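Local coordinates for Mgp-operon protein 3 (Mycoplasma pneumoniae, PDB 6RJ1), which probably takes part in cell adhesion as an extracellular, membrane-attached surface protein, working alongside the adhesin P1, at residues W45-D50 against A124-E129; D50-A55 against V481-E486; V509-G514 against A599-P604; L513-D518 against T636-K641. All coordinates share one frame; numbering follows the deposited sequence.

Contact 1: residues W45-D50 against A124-E129; sequences WKRVGD and ATWVFE
R47 turns one face of its guanidinium group to the CZ2-CH2 rim of the W126 indole. CH2 of W126 sits 3.5 Å above the guanidinium plane, displaced toward the rim, and NH1 of R47 is the nitrogen nearest to it, 3.6 Å from W126 CH2. The two planes are 77° apart, so this is no parallel stack: the tryptophan pushes the CZ2-CH2 side of its ring against the flat cationic group, while NE of R47 lies at the indole's edge, 3.9 Å from W126 CZ2. A bend at chi3 (140°) swings the arginine head out of the line of its aliphatic chain and across to the tryptophan.

Within the sheet, strand 40-48 and strand 125-135 are not neighbours. Strands 52-59 and 114-121 run between them, and the four form a consecutive antiparallel meander like that of a propeller blade, here continued by further strands of a larger mixed sheet. The contact is therefore made mainly by the two long side chains, the CA atoms of R47 and W126 being 11.2 Å apart. L53 of the intervening strand 52-59 touches both partners, and F118 and A120 pack on the indole.

The arginine is also tied to its own hairpin turn. NH1 of R47 gives a hydrogen bond of 2.9 Å to D50 O, almost straight at 172°; the acceptor lies in the guanidinium plane, though the donor stands well above the carbonyl plane. Such a bond restricts rotation of the group, and the same carbonyl passes near the indole, with D50 O 4.4 Å from W126 CH2.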
loop_
_atom_site.group_PDB
_atom_site.type_symbol
_atom_site.label_atom_id
_atom_site.label_comp_id
_atom_site.label_asym_id
_atom_site.label_seq_id
_atom_site.Cartn_x
_atom_site.Cartn_y
_atom_site.Cartn_z
ATOM N N TRP A 45 -3.007 -16.589 -9.441
ATOM C CA TRP A 45 -3.172 -18.039 -9.410
ATOM C C TRP A 45 -1.972 -18.668 -8.709
ATOM O O TRP A 45 -0.874 -18.116 -8.751
ATOM C CB TRP A 45 -3.333 -18.608 -10.840
ATOM C CG TRP A 45 -2.190 -18.271 -11.750
ATOM C CD1 TRP A 45 -1.980 -17.093 -12.411
ATOM C CD2 TRP A 45 -1.062 -19.103 -12.040
ATOM N NE1 TRP A 45 -0.793 -17.147 -13.109
ATOM C CE2 TRP A 45 -0.202 -18.365 -12.887
ATOM C CE3 TRP A 45 -0.685 -20.400 -11.653
ATOM C CZ2 TRP A 45 0.980 -18.903 -13.397
ATOM C CZ3 TRP A 45 0.495 -20.924 -12.151
ATOM C CH2 TRP A 45 1.314 -20.178 -13.006
ATOM N N LYS A 46 -2.188 -19.808 -8.049
ATOM C CA LYS A 46 -1.140 -20.532 -7.341
ATOM C C LYS A 46 -1.325 -22.037 -7.548
ATOM O O LYS A 46 -2.451 -22.539 -7.482
ATOM C CB LYS A 46 -1.138 -20.202 -5.827
ATOM C CG LYS A 46 -0.910 -18.731 -5.438
ATOM C CD LYS A 46 0.524 -18.224 -5.582
ATOM C CE LYS A 46 0.597 -16.711 -5.530
ATOM N NZ LYS A 46 0.538 -16.157 -4.141
ATOM N N ARG A 47 -0.228 -22.754 -7.814
ATOM C CA ARG A 47 -0.246 -24.210 -7.938
ATOM C C ARG A 47 -0.048 -24.714 -6.495
ATOM O O ARG A 47 0.884 -24.268 -5.814
ATOM C CB ARG A 47 0.904 -24.684 -8.838
ATOM C CG ARG A 47 0.497 -25.503 -10.044
ATOM C CD ARG A 47 1.699 -26.352 -10.454
ATOM N NE ARG A 47 1.402 -27.732 -10.865
ATOM C CZ ARG A 47 0.786 -28.654 -10.121
ATOM N NH1 ARG A 47 0.621 -29.886 -10.584
ATOM N NH2 ARG A 47 0.305 -28.343 -8.922
ATOM N N VAL A 48 -0.963 -25.559 -6.001
ATOM C CA VAL A 48 -0.903 -26.077 -4.632
ATOM C C VAL A 48 -0.559 -27.565 -4.668
ATOM O O VAL A 48 -1.380 -28.393 -5.067
ATOM C CB VAL A 48 -2.185 -25.759 -3.814
ATOM C CG1 VAL A 48 -2.127 -26.390 -2.427
ATOM C CG2 VAL A 48 -2.404 -24.254 -3.700
ATOM N N GLY A 49 0.667 -27.880 -4.270
ATOM C CA GLY A 49 1.169 -29.244 -4.300
ATOM C C GLY A 49 1.281 -29.705 -5.735
ATOM O O GLY A 49 1.753 -28.950 -6.588
ATOM N N ASP A 50 0.765 -30.903 -6.019
ATOM C CA ASP A 50 0.808 -31.494 -7.354
ATOM C C ASP A 50 -0.588 -31.802 -7.956
ATOM O O ASP A 50 -0.679 -32.000 -9.171
ATOM C CB ASP A 50 1.721 -32.747 -7.369
ATOM C CG ASP A 50 1.468 -33.830 -6.314
ATOM O OD1 ASP A 50 0.779 -33.541 -5.301
ATOM O OD2 ASP A 50 1.984 -34.958 -6.487
ATOM N N ALA A 124 -1.483 -33.650 -18.208
ATOM C CA ALA A 124 -1.228 -32.328 -17.612
ATOM C C ALA A 124 -2.374 -31.338 -17.866
ATOM O O ALA A 124 -2.169 -30.226 -18.365
ATOM C CB ALA A 124 0.120 -31.764 -18.058
ATOM N N THR A 125 -3.597 -31.776 -17.535
ATOM C CA THR A 125 -4.818 -30.985 -17.694
ATOM C C THR A 125 -5.445 -30.720 -16.329
ATOM O O THR A 125 -5.044 -31.335 -15.337
ATOM C CB THR A 125 -5.797 -31.647 -18.680
ATOM O OG1 THR A 125 -6.214 -32.899 -18.156
ATOM C CG2 THR A 125 -5.214 -31.826 -20.078
ATOM N N TRP A 126 -6.414 -29.790 -16.281
ATOM C CA TRP A 126 -7.096 -29.397 -15.049
ATOM C C TRP A 126 -8.601 -29.472 -15.196
ATOM O O TRP A 126 -9.150 -29.037 -16.207
ATOM C CB TRP A 126 -6.669 -27.989 -14.623
ATOM C CG TRP A 126 -5.208 -27.883 -14.322
ATOM C CD1 TRP A 126 -4.218 -27.512 -15.181
ATOM C CD2 TRP A 126 -4.565 -28.200 -13.082
ATOM N NE1 TRP A 126 -2.999 -27.563 -14.551
ATOM C CE2 TRP A 126 -3.183 -27.975 -13.257
ATOM C CE3 TRP A 126 -5.027 -28.629 -11.827
ATOM C CZ2 TRP A 126 -2.256 -28.174 -12.227
ATOM C CZ3 TRP A 126 -4.107 -28.841 -10.812
ATOM C CH2 TRP A 126 -2.742 -28.602 -11.011
ATOM N N VAL A 127 -9.262 -30.016 -14.168
ATOM C CA VAL A 127 -10.717 -30.162 -14.083
ATOM C C VAL A 127 -11.205 -29.166 -13.031
ATOM O O VAL A 127 -10.571 -29.043 -11.983
ATOM C CB VAL A 127 -11.098 -31.637 -13.744
ATOM C CG1 VAL A 127 -12.566 -31.779 -13.360
ATOM C CG2 VAL A 127 -10.772 -32.557 -14.909
ATOM N N PHE A 128 -12.298 -28.434 -13.323
ATOM C CA PHE A 128 -12.870 -27.463 -12.389
ATOM C C PHE A 128 -13.566 -28.189 -11.231
ATOM O O PHE A 128 -14.389 -29.074 -11.471
ATOM C CB PHE A 128 -13.822 -26.482 -13.118
ATOM C CG PHE A 128 -14.588 -25.527 -12.225
ATOM C CD1 PHE A 128 -13.957 -24.425 -11.650
ATOM C CD2 PHE A 128 -15.938 -25.729 -11.958
ATOM C CE1 PHE A 128 -14.656 -23.555 -10.819
ATOM C CE2 PHE A 128 -16.640 -24.852 -11.126
ATOM C CZ PHE A 128 -15.996 -23.769 -10.568
ATOM N N GLU A 129 -13.206 -27.845 -9.986
ATOM C CA GLU A 129 -13.812 -28.450 -8.800
ATOM C C GLU A 129 -14.940 -27.578 -8.279
ATOM O O GLU A 129 -16.091 -27.994 -8.308
ATOM C CB GLU A 129 -12.773 -28.680 -7.688
ATOM C CG GLU A 129 -11.882 -29.879 -7.900
ATOM C CD GLU A 129 -11.725 -30.768 -6.681
ATOM O OE1 GLU A 129 -11.265 -30.272 -5.623
ATOM O OE2 GLU A 129 -12.061 -31.969 -6.789
#

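Contact 2: residues D50-A55 against V481-E486; sequences DTKLVA and VGEDQE
The backbones of K52, at the start of strand 52-59, and E483, just past the end of strand 477-482, stay well apart, with 11.6 Å between K52 CA and E483 CA, and the gap is spanned by two side chains coming from opposite directions. K52 folds its chain at chi2 and chi3 (134° and 74°), whereas E483 reaches out extended beyond CG. They meet in a salt bridge. NZ of K52 is 3.1 Å from E483 OE1, which receives it on the syn lone pair, the side of the other oxygen; a second, weak bond of 3.3 Å runs from K52 NZ to E483 OE2. Y460 completes the cluster, its hydroxyl hydrogen-bonded both to K52 NZ and to E483 OE2, so ammonium and carboxylate share a third polar partner. The E483 side chain also touches I117 and I465.

The turn that presents E483 is pinned locally: G482 N donates to Q485 OE1 at 3.3 Å, nearly straight at 176°, and Q485 N makes a weak return bond to G482 O. This is a surface salt bridge between non-adjacent strands of one mixed sheet, its acid carried by the turn of the antiparallel hairpin 477-482/487-492.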
loop_
_atom_site.group_PDB
_atom_site.type_symbol
_atom_site.label_atom_id
_atom_site.label_comp_id
_atom_site.label_asym_id
_atom_site.label_seq_id
_atom_site.Cartn_x
_atom_site.Cartn_y
_atom_site.Cartn_z
ATOM N N ASP A 50 0.765 -30.903 -6.019
ATOM C CA ASP A 50 0.808 -31.494 -7.354
ATOM C C ASP A 50 -0.588 -31.802 -7.956
ATOM O O ASP A 50 -0.679 -32.000 -9.171
ATOM C CB ASP A 50 1.721 -32.747 -7.369
ATOM C CG ASP A 50 1.468 -33.830 -6.314
ATOM O OD1 ASP A 50 0.779 -33.541 -5.301
ATOM O OD2 ASP A 50 1.984 -34.958 -6.487
ATOM N N THR A 51 -1.659 -31.822 -7.139
ATOM C CA THR A 51 -3.012 -32.128 -7.627
ATOM C C THR A 51 -3.984 -30.918 -7.561
ATOM O O THR A 51 -5.162 -31.077 -7.903
ATOM C CB THR A 51 -3.567 -33.397 -6.911
ATOM O OG1 THR A 51 -4.533 -34.054 -7.741
ATOM C CG2 THR A 51 -4.113 -33.141 -5.483
ATOM N N LYS A 52 -3.501 -29.732 -7.149
ATOM C CA LYS A 52 -4.354 -28.552 -6.996
ATOM C C LYS A 52 -3.835 -27.275 -7.672
ATOM O O LYS A 52 -2.629 -27.018 -7.703
ATOM C CB LYS A 52 -4.614 -28.295 -5.497
ATOM C CG LYS A 52 -5.742 -27.307 -5.167
ATOM C CD LYS A 52 -6.667 -27.832 -4.077
ATOM C CE LYS A 52 -6.063 -27.790 -2.691
ATOM N NZ LYS A 52 -6.774 -28.710 -1.764
ATOM N N LEU A 53 -4.780 -26.477 -8.194
ATOM C CA LEU A 53 -4.544 -25.178 -8.807
ATOM C C LEU A 53 -5.656 -24.234 -8.362
ATOM O O LEU A 53 -6.837 -24.505 -8.585
ATOM C CB LEU A 53 -4.449 -25.268 -10.339
ATOM C CG LEU A 53 -4.216 -23.955 -11.091
ATOM C CD1 LEU A 53 -2.767 -23.484 -10.964
ATOM C CD2 LEU A 53 -4.582 -24.113 -12.541
ATOM N N VAL A 54 -5.264 -23.149 -7.692
ATOM C CA VAL A 54 -6.155 -22.124 -7.161
ATOM C C VAL A 54 -6.019 -20.864 -8.024
ATOM O O VAL A 54 -4.899 -20.449 -8.311
ATOM C CB VAL A 54 -5.841 -21.853 -5.662
ATOM C CG1 VAL A 54 -6.775 -20.803 -5.077
ATOM C CG2 VAL A 54 -5.902 -23.142 -4.845
ATOM N N ALA A 55 -7.150 -20.274 -8.452
ATOM C CA ALA A 55 -7.156 -19.057 -9.275
ATOM C C ALA A 55 -8.046 -17.965 -8.665
ATOM O O ALA A 55 -8.929 -18.270 -7.869
ATOM C CB ALA A 55 -7.603 -19.382 -10.698
ATOM N N VAL A 481 -11.182 -17.312 3.559
ATOM C CA VAL A 481 -12.303 -18.178 3.187
ATOM C C VAL A 481 -11.920 -19.646 3.241
ATOM O O VAL A 481 -10.755 -19.992 3.055
ATOM C CB VAL A 481 -12.931 -17.794 1.809
ATOM C CG1 VAL A 481 -13.629 -16.446 1.871
ATOM C CG2 VAL A 481 -11.895 -17.804 0.689
ATOM N N GLY A 482 -12.909 -20.492 3.493
ATOM C CA GLY A 482 -12.723 -21.936 3.500
ATOM C C GLY A 482 -12.888 -22.463 2.091
ATOM O O GLY A 482 -13.706 -21.945 1.319
ATOM N N GLU A 483 -12.098 -23.480 1.737
ATOM C CA GLU A 483 -12.152 -24.134 0.429
ATOM C C GLU A 483 -13.544 -24.775 0.248
ATOM O O GLU A 483 -14.150 -24.667 -0.817
ATOM C CB GLU A 483 -11.050 -25.199 0.360
ATOM C CG GLU A 483 -10.675 -25.627 -1.044
ATOM C CD GLU A 483 -9.625 -26.719 -1.131
ATOM O OE1 GLU A 483 -9.397 -27.220 -2.257
ATOM O OE2 GLU A 483 -9.036 -27.081 -0.085
ATOM N N ASP A 484 -14.055 -25.384 1.328
ATOM C CA ASP A 484 -15.346 -26.054 1.436
ATOM C C ASP A 484 -16.554 -25.106 1.320
ATOM O O ASP A 484 -17.637 -25.570 0.950
ATOM C CB ASP A 484 -15.409 -26.809 2.778
ATOM C CG ASP A 484 -15.099 -25.932 3.987
ATOM O OD1 ASP A 484 -13.937 -25.468 4.109
ATOM O OD2 ASP A 484 -16.019 -25.704 4.810
ATOM N N GLN A 485 -16.386 -23.806 1.688
ATOM C CA GLN A 485 -17.446 -22.779 1.676
ATOM C C GLN A 485 -17.911 -22.400 0.262
ATOM O O GLN A 485 -17.158 -22.556 -0.695
ATOM C CB GLN A 485 -16.983 -21.509 2.415
ATOM C CG GLN A 485 -16.942 -21.619 3.942
ATOM C CD GLN A 485 -16.718 -20.283 4.638
ATOM O OE1 GLN A 485 -15.930 -19.426 4.199
ATOM N NE2 GLN A 485 -17.399 -20.082 5.763
ATOM N N GLU A 486 -19.153 -21.897 0.140
ATOM C CA GLU A 486 -19.745 -21.440 -1.125
ATOM C C GLU A 486 -19.380 -19.973 -1.358
ATOM O O GLU A 486 -19.272 -19.528 -2.502
ATOM C CB GLU A 486 -21.278 -21.579 -1.088
ATOM C CG GLU A 486 -21.796 -22.986 -1.342
ATOM C CD GLU A 486 -22.096 -23.324 -2.790
ATOM O OE1 GLU A 486 -21.137 -23.500 -3.576
ATOM O OE2 GLU A 486 -23.294 -23.437 -3.134
#

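Contact 3: residues V509-G514 against A599-P604; sequences VENQLG and AGLNGP
N511, near the C-terminal end of helix 503-511, meets L601 and N602 in a polar, partly buried helix-to-loop contact inside the MgpC adhesin region, a family of the beta-propeller clan. The loop in question connects helix 591-595 to strand 609-611, and it has no regular structure where it passes the helix.

One direct hydrogen bond joins the two, from N511 ND2 to L601 O, 3.2 Å long with an angle of 162° at the hydrogen. The acceptor lies close to the plane of the N511 amide, but the donor approaches from well above the L601 carbonyl plane. With CG beside its backbone N (chi1 -69°), N511 points its amide along that of N602, and the two groups run side by side with planes 28° apart; N511 ND2 and N602 OD1 are close, yet badly angled for a bond. The other end of the N511 amide is taken by K529, whose NZ bonds to OD1, so both ends have partners, consistent with the modelled orientation of the amide.

Next along the chain, Q512 reaches the loop through a single water, its OE1 already engaged by W579 N and N660 ND2: the water hydrogen-bonds to Q512 NE2 at 3.2 Å and to G600 O at 3.0 Å.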
loop_
_atom_site.group_PDB
_atom_site.type_symbol
_atom_site.label_atom_id
_atom_site.label_comp_id
_atom_site.label_asym_id
_atom_site.label_seq_id
_atom_site.Cartn_x
_atom_site.Cartn_y
_atom_site.Cartn_z
ATOM N N VAL A 509 -0.005 6.057 15.241
ATOM C CA VAL A 509 -0.885 5.826 14.094
ATOM C C VAL A 509 -2.329 6.128 14.476
ATOM O O VAL A 509 -2.986 6.922 13.798
ATOM C CB VAL A 509 -0.712 4.397 13.498
ATOM C CG1 VAL A 509 -1.677 4.142 12.340
ATOM C CG2 VAL A 509 0.732 4.152 13.060
ATOM N N GLU A 510 -2.801 5.518 15.586
ATOM C CA GLU A 510 -4.165 5.630 16.104
ATOM C C GLU A 510 -4.554 7.028 16.555
ATOM O O GLU A 510 -5.718 7.395 16.399
ATOM C CB GLU A 510 -4.417 4.615 17.222
ATOM C CG GLU A 510 -4.567 3.182 16.723
ATOM C CD GLU A 510 -4.907 2.138 17.773
ATOM O OE1 GLU A 510 -4.743 2.418 18.985
ATOM O OE2 GLU A 510 -5.336 1.031 17.379
ATOM N N ASN A 511 -3.614 7.802 17.116
ATOM C CA ASN A 511 -3.918 9.157 17.580
ATOM C C ASN A 511 -4.186 10.105 16.426
ATOM O O ASN A 511 -4.988 11.025 16.559
ATOM C CB ASN A 511 -2.839 9.700 18.525
ATOM C CG ASN A 511 -2.804 9.009 19.860
ATOM O OD1 ASN A 511 -3.664 8.175 20.189
ATOM N ND2 ASN A 511 -1.792 9.325 20.658
ATOM N N GLN A 512 -3.554 9.854 15.280
ATOM C CA GLN A 512 -3.750 10.689 14.105
ATOM C C GLN A 512 -5.011 10.292 13.321
ATOM O O GLN A 512 -5.401 11.029 12.421
ATOM C CB GLN A 512 -2.483 10.726 13.229
ATOM C CG GLN A 512 -2.223 12.119 12.683
ATOM C CD GLN A 512 -0.818 12.339 12.198
ATOM O OE1 GLN A 512 -0.599 12.662 11.030
ATOM N NE2 GLN A 512 0.158 12.213 13.090
ATOM N N LEU A 513 -5.686 9.171 13.703
ATOM C CA LEU A 513 -6.905 8.697 13.041
ATOM C C LEU A 513 -8.058 9.662 13.210
ATOM O O LEU A 513 -8.926 9.743 12.345
ATOM C CB LEU A 513 -7.316 7.285 13.505
ATOM C CG LEU A 513 -6.447 6.087 13.059
ATOM C CD1 LEU A 513 -6.866 4.817 13.773
ATOM C CD2 LEU A 513 -6.532 5.845 11.561
ATOM N N GLY A 514 -8.064 10.390 14.317
ATOM C CA GLY A 514 -9.105 11.362 14.607
ATOM C C GLY A 514 -9.156 11.797 16.051
ATOM O O GLY A 514 -8.278 11.455 16.850
ATOM N N ALA A 599 7.862 13.067 20.431
ATOM C CA ALA A 599 7.626 14.135 19.449
ATOM C C ALA A 599 6.509 13.828 18.451
ATOM O O ALA A 599 6.636 12.922 17.619
ATOM C CB ALA A 599 8.910 14.509 18.725
ATOM N N GLY A 600 5.404 14.557 18.604
ATOM C CA GLY A 600 4.225 14.467 17.750
ATOM C C GLY A 600 3.243 13.363 18.076
ATOM O O GLY A 600 2.376 13.068 17.255
ATOM N N LEU A 601 3.352 12.753 19.277
ATOM C CA LEU A 601 2.498 11.655 19.723
ATOM C C LEU A 601 1.014 11.979 19.687
ATOM O O LEU A 601 0.233 11.207 19.119
ATOM C CB LEU A 601 2.920 11.141 21.118
ATOM C CG LEU A 601 2.145 9.947 21.718
ATOM C CD1 LEU A 601 2.201 8.715 20.814
ATOM C CD2 LEU A 601 2.658 9.606 23.110
ATOM N N ASN A 602 0.631 13.117 20.289
ATOM C CA ASN A 602 -0.765 13.522 20.380
ATOM C C ASN A 602 -1.158 14.673 19.450
ATOM O O ASN A 602 -2.344 14.860 19.206
ATOM C CB ASN A 602 -1.115 13.848 21.828
ATOM C CG ASN A 602 -0.815 12.735 22.797
ATOM O OD1 ASN A 602 -1.387 11.628 22.732
ATOM N ND2 ASN A 602 0.089 13.016 23.726
ATOM N N GLY A 603 -0.181 15.427 18.952
ATOM C CA GLY A 603 -0.435 16.571 18.086
ATOM C C GLY A 603 0.818 17.133 17.456
ATOM O O GLY A 603 1.902 16.572 17.642
ATOM N N PRO A 604 0.711 18.254 16.709
ATOM C CA PRO A 604 1.903 18.812 16.035
ATOM C C PRO A 604 3.023 19.312 16.959
ATOM O O PRO A 604 2.783 19.616 18.129
ATOM C CB PRO A 604 1.333 19.943 15.168
ATOM C CG PRO A 604 -0.125 19.727 15.122
ATOM C CD PRO A 604 -0.500 19.032 16.389
HETATM O O HOH W 1 0.464 11.078 16.088
#

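Contact 4: residues L513-D518 against T636-K641; sequences LGFKDD and TTYPVK
F515 and Y638 carry the aromatic part of this contact. The methylene of F515 lies over one face of the tyrosine ring in a CH-pi interaction, CB being 4.1 Å from the Y638 centroid. The rings themselves meet obliquely, centroids 5.7 Å apart and planes at 50°, in neither a stack nor a T-shape; their closest carbons are F515 CD1 and Y638 CD2. The opposite face of Y638 is covered from its own segment by P639 CD, so the tyrosine is sandwiched between proline and phenylalanine.

Aliphatic packing comes from V640. Its CG1 sits 4.0 Å above the F515 ring plane, toward the rim, while CG2 is 3.9 Å from F515 CD1. CG of F515 is anti to the backbone N (chi1 177°), which sends the ring toward Y638 and V640. I650 of strand 650-654 touches F515 and Y638 as well.

Backbone takes a share too. G514, the first residue to leave helical torsions after helix 503-511, brings its carbonyl oxygen to 3.6 Å from Y638 CE1, and the F515 carbonyl bonds to N525 and N527. In the 636-641 segment P639 centres an inverse gamma turn, closed by V640 N to Y638 O at 2.8 Å, which brings Y638 and V640 to the same phenylalanine.

Between the two loops, then, cohesion is apolar, with F515 buried and Y638 and V640 still partly exposed; it depends on the fit of ring and methyl surfaces rather than on directional bonds.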
loop_
_atom_site.group_PDB
_atom_site.type_symbol
_atom_site.label_atom_id
_atom_site.label_comp_id
_atom_site.label_asym_id
_atom_site.label_seq_id
_atom_site.Cartn_x
_atom_site.Cartn_y
_atom_site.Cartn_z
ATOM N N LEU A 513 -5.686 9.171 13.703
ATOM C CA LEU A 513 -6.905 8.697 13.041
ATOM C C LEU A 513 -8.058 9.662 13.210
ATOM O O LEU A 513 -8.926 9.743 12.345
ATOM C CB LEU A 513 -7.316 7.285 13.505
ATOM C CG LEU A 513 -6.447 6.087 13.059
ATOM C CD1 LEU A 513 -6.866 4.817 13.773
ATOM C CD2 LEU A 513 -6.532 5.845 11.561
ATOM N N GLY A 514 -8.064 10.390 14.317
ATOM C CA GLY A 514 -9.105 11.362 14.607
ATOM C C GLY A 514 -9.156 11.797 16.051
ATOM O O GLY A 514 -8.278 11.455 16.850
ATOM N N PHE A 515 -10.206 12.549 16.385
ATOM C CA PHE A 515 -10.435 13.096 17.714
ATOM C C PHE A 515 -11.340 12.224 18.585
ATOM O O PHE A 515 -12.422 11.799 18.171
ATOM C CB PHE A 515 -10.972 14.533 17.608
ATOM C CG PHE A 515 -11.313 15.209 18.911
ATOM C CD1 PHE A 515 -10.323 15.804 19.687
ATOM C CD2 PHE A 515 -12.632 15.288 19.345
ATOM C CE1 PHE A 515 -10.640 16.440 20.888
ATOM C CE2 PHE A 515 -12.950 15.926 20.549
ATOM C CZ PHE A 515 -11.954 16.510 21.304
ATOM N N LYS A 516 -10.893 12.011 19.817
ATOM C CA LYS A 516 -11.603 11.255 20.831
ATOM C C LYS A 516 -11.470 11.987 22.178
ATOM O O LYS A 516 -10.367 12.404 22.556
ATOM C CB LYS A 516 -11.044 9.826 20.911
ATOM C CG LYS A 516 -11.893 8.884 21.733
ATOM C CD LYS A 516 -11.304 7.482 21.745
ATOM C CE LYS A 516 -12.367 6.453 22.070
ATOM N NZ LYS A 516 -12.814 6.500 23.488
ATOM N N ASP A 517 -12.606 12.185 22.867
ATOM C CA ASP A 517 -12.666 12.808 24.188
ATOM C C ASP A 517 -13.892 12.327 24.933
ATOM O O ASP A 517 -14.926 12.086 24.309
ATOM C CB ASP A 517 -12.635 14.346 24.112
ATOM C CG ASP A 517 -12.342 15.039 25.440
ATOM O OD1 ASP A 517 -11.855 14.362 26.377
ATOM O OD2 ASP A 517 -12.597 16.251 25.541
ATOM N N ASP A 518 -13.776 12.179 26.262
ATOM C CA ASP A 518 -14.877 11.731 27.118
ATOM C C ASP A 518 -16.083 12.679 27.048
ATOM O O ASP A 518 -17.221 12.217 27.114
ATOM C CB ASP A 518 -14.409 11.583 28.580
ATOM C CG ASP A 518 -13.438 10.442 28.861
ATOM O OD1 ASP A 518 -13.628 9.338 28.290
ATOM O OD2 ASP A 518 -12.507 10.642 29.680
ATOM N N THR A 636 2.143 17.508 23.915
ATOM C CA THR A 636 1.551 17.548 22.591
ATOM C C THR A 636 0.058 17.213 22.760
ATOM O O THR A 636 -0.293 16.472 23.679
ATOM C CB THR A 636 2.422 16.671 21.635
ATOM O OG1 THR A 636 1.905 16.702 20.320
ATOM C CG2 THR A 636 2.629 15.212 22.119
ATOM N N THR A 637 -0.830 17.847 21.980
ATOM C CA THR A 637 -2.279 17.603 22.087
ATOM C C THR A 637 -2.923 17.698 20.704
ATOM O O THR A 637 -2.368 18.357 19.834
ATOM C CB THR A 637 -2.944 18.493 23.188
ATOM O OG1 THR A 637 -4.165 17.896 23.631
ATOM C CG2 THR A 637 -3.204 19.932 22.741
ATOM N N TYR A 638 -4.078 17.048 20.511
ATOM C CA TYR A 638 -4.818 17.047 19.243
ATOM C C TYR A 638 -5.269 18.477 18.837
ATOM O O TYR A 638 -5.707 19.230 19.704
ATOM C CB TYR A 638 -6.030 16.077 19.311
ATOM C CG TYR A 638 -6.621 15.753 17.957
ATOM C CD1 TYR A 638 -6.112 14.717 17.184
ATOM C CD2 TYR A 638 -7.645 16.523 17.421
ATOM C CE1 TYR A 638 -6.606 14.458 15.904
ATOM C CE2 TYR A 638 -8.131 16.289 16.133
ATOM C CZ TYR A 638 -7.621 15.245 15.386
ATOM O OH TYR A 638 -8.131 14.993 14.139
ATOM N N PRO A 639 -5.189 18.845 17.529
ATOM C CA PRO A 639 -5.587 20.208 17.106
ATOM C C PRO A 639 -7.091 20.530 17.128
ATOM O O PRO A 639 -7.701 20.766 16.080
ATOM C CB PRO A 639 -5.013 20.310 15.690
ATOM C CG PRO A 639 -4.988 18.911 15.197
ATOM C CD PRO A 639 -4.631 18.081 16.394
ATOM N N VAL A 640 -7.679 20.574 18.335
ATOM C CA VAL A 640 -9.075 20.934 18.620
ATOM C C VAL A 640 -9.046 21.811 19.878
ATOM O O VAL A 640 -8.561 21.350 20.924
ATOM C CB VAL A 640 -10.019 19.704 18.778
ATOM C CG1 VAL A 640 -11.363 20.097 19.392
ATOM C CG2 VAL A 640 -10.235 18.995 17.448
ATOM N N LYS A 641 -9.542 23.079 19.768
ATOM C CA LYS A 641 -9.602 24.054 20.870
ATOM C C LYS A 641 -10.421 23.480 22.028
ATOM O O LYS A 641 -11.481 22.902 21.797
ATOM C CB LYS A 641 -10.196 25.392 20.394
ATOM C CG LYS A 641 -9.696 26.585 21.202
ATOM C CD LYS A 641 -10.570 27.826 21.046
ATOM C CE LYS A 641 -10.067 28.799 20.008
ATOM N NZ LYS A 641 -11.058 29.872 19.753
#

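In the fold
The four contacts form two pairs far apart in space. Contacts 1 and 2 have centres 9 Å apart, share D50 and belong to one mixed sheet, where strands 40-48 and 52-59 are neighbours; their segments alternate along the sequence, so the second ties the N-terminal meander to strands some 430 residues later. Contacts 3 and 4, with centres 8 Å apart, both start from the C-terminal end of helix 503-511 and the residues after it, share L513 and G514, and lie wholly within the MgpC adhesin range; T636 packs against N602 and G603. Between the pairs, centres are 42 to 53 Å apart, so the two pairs join separate parts of the molecule.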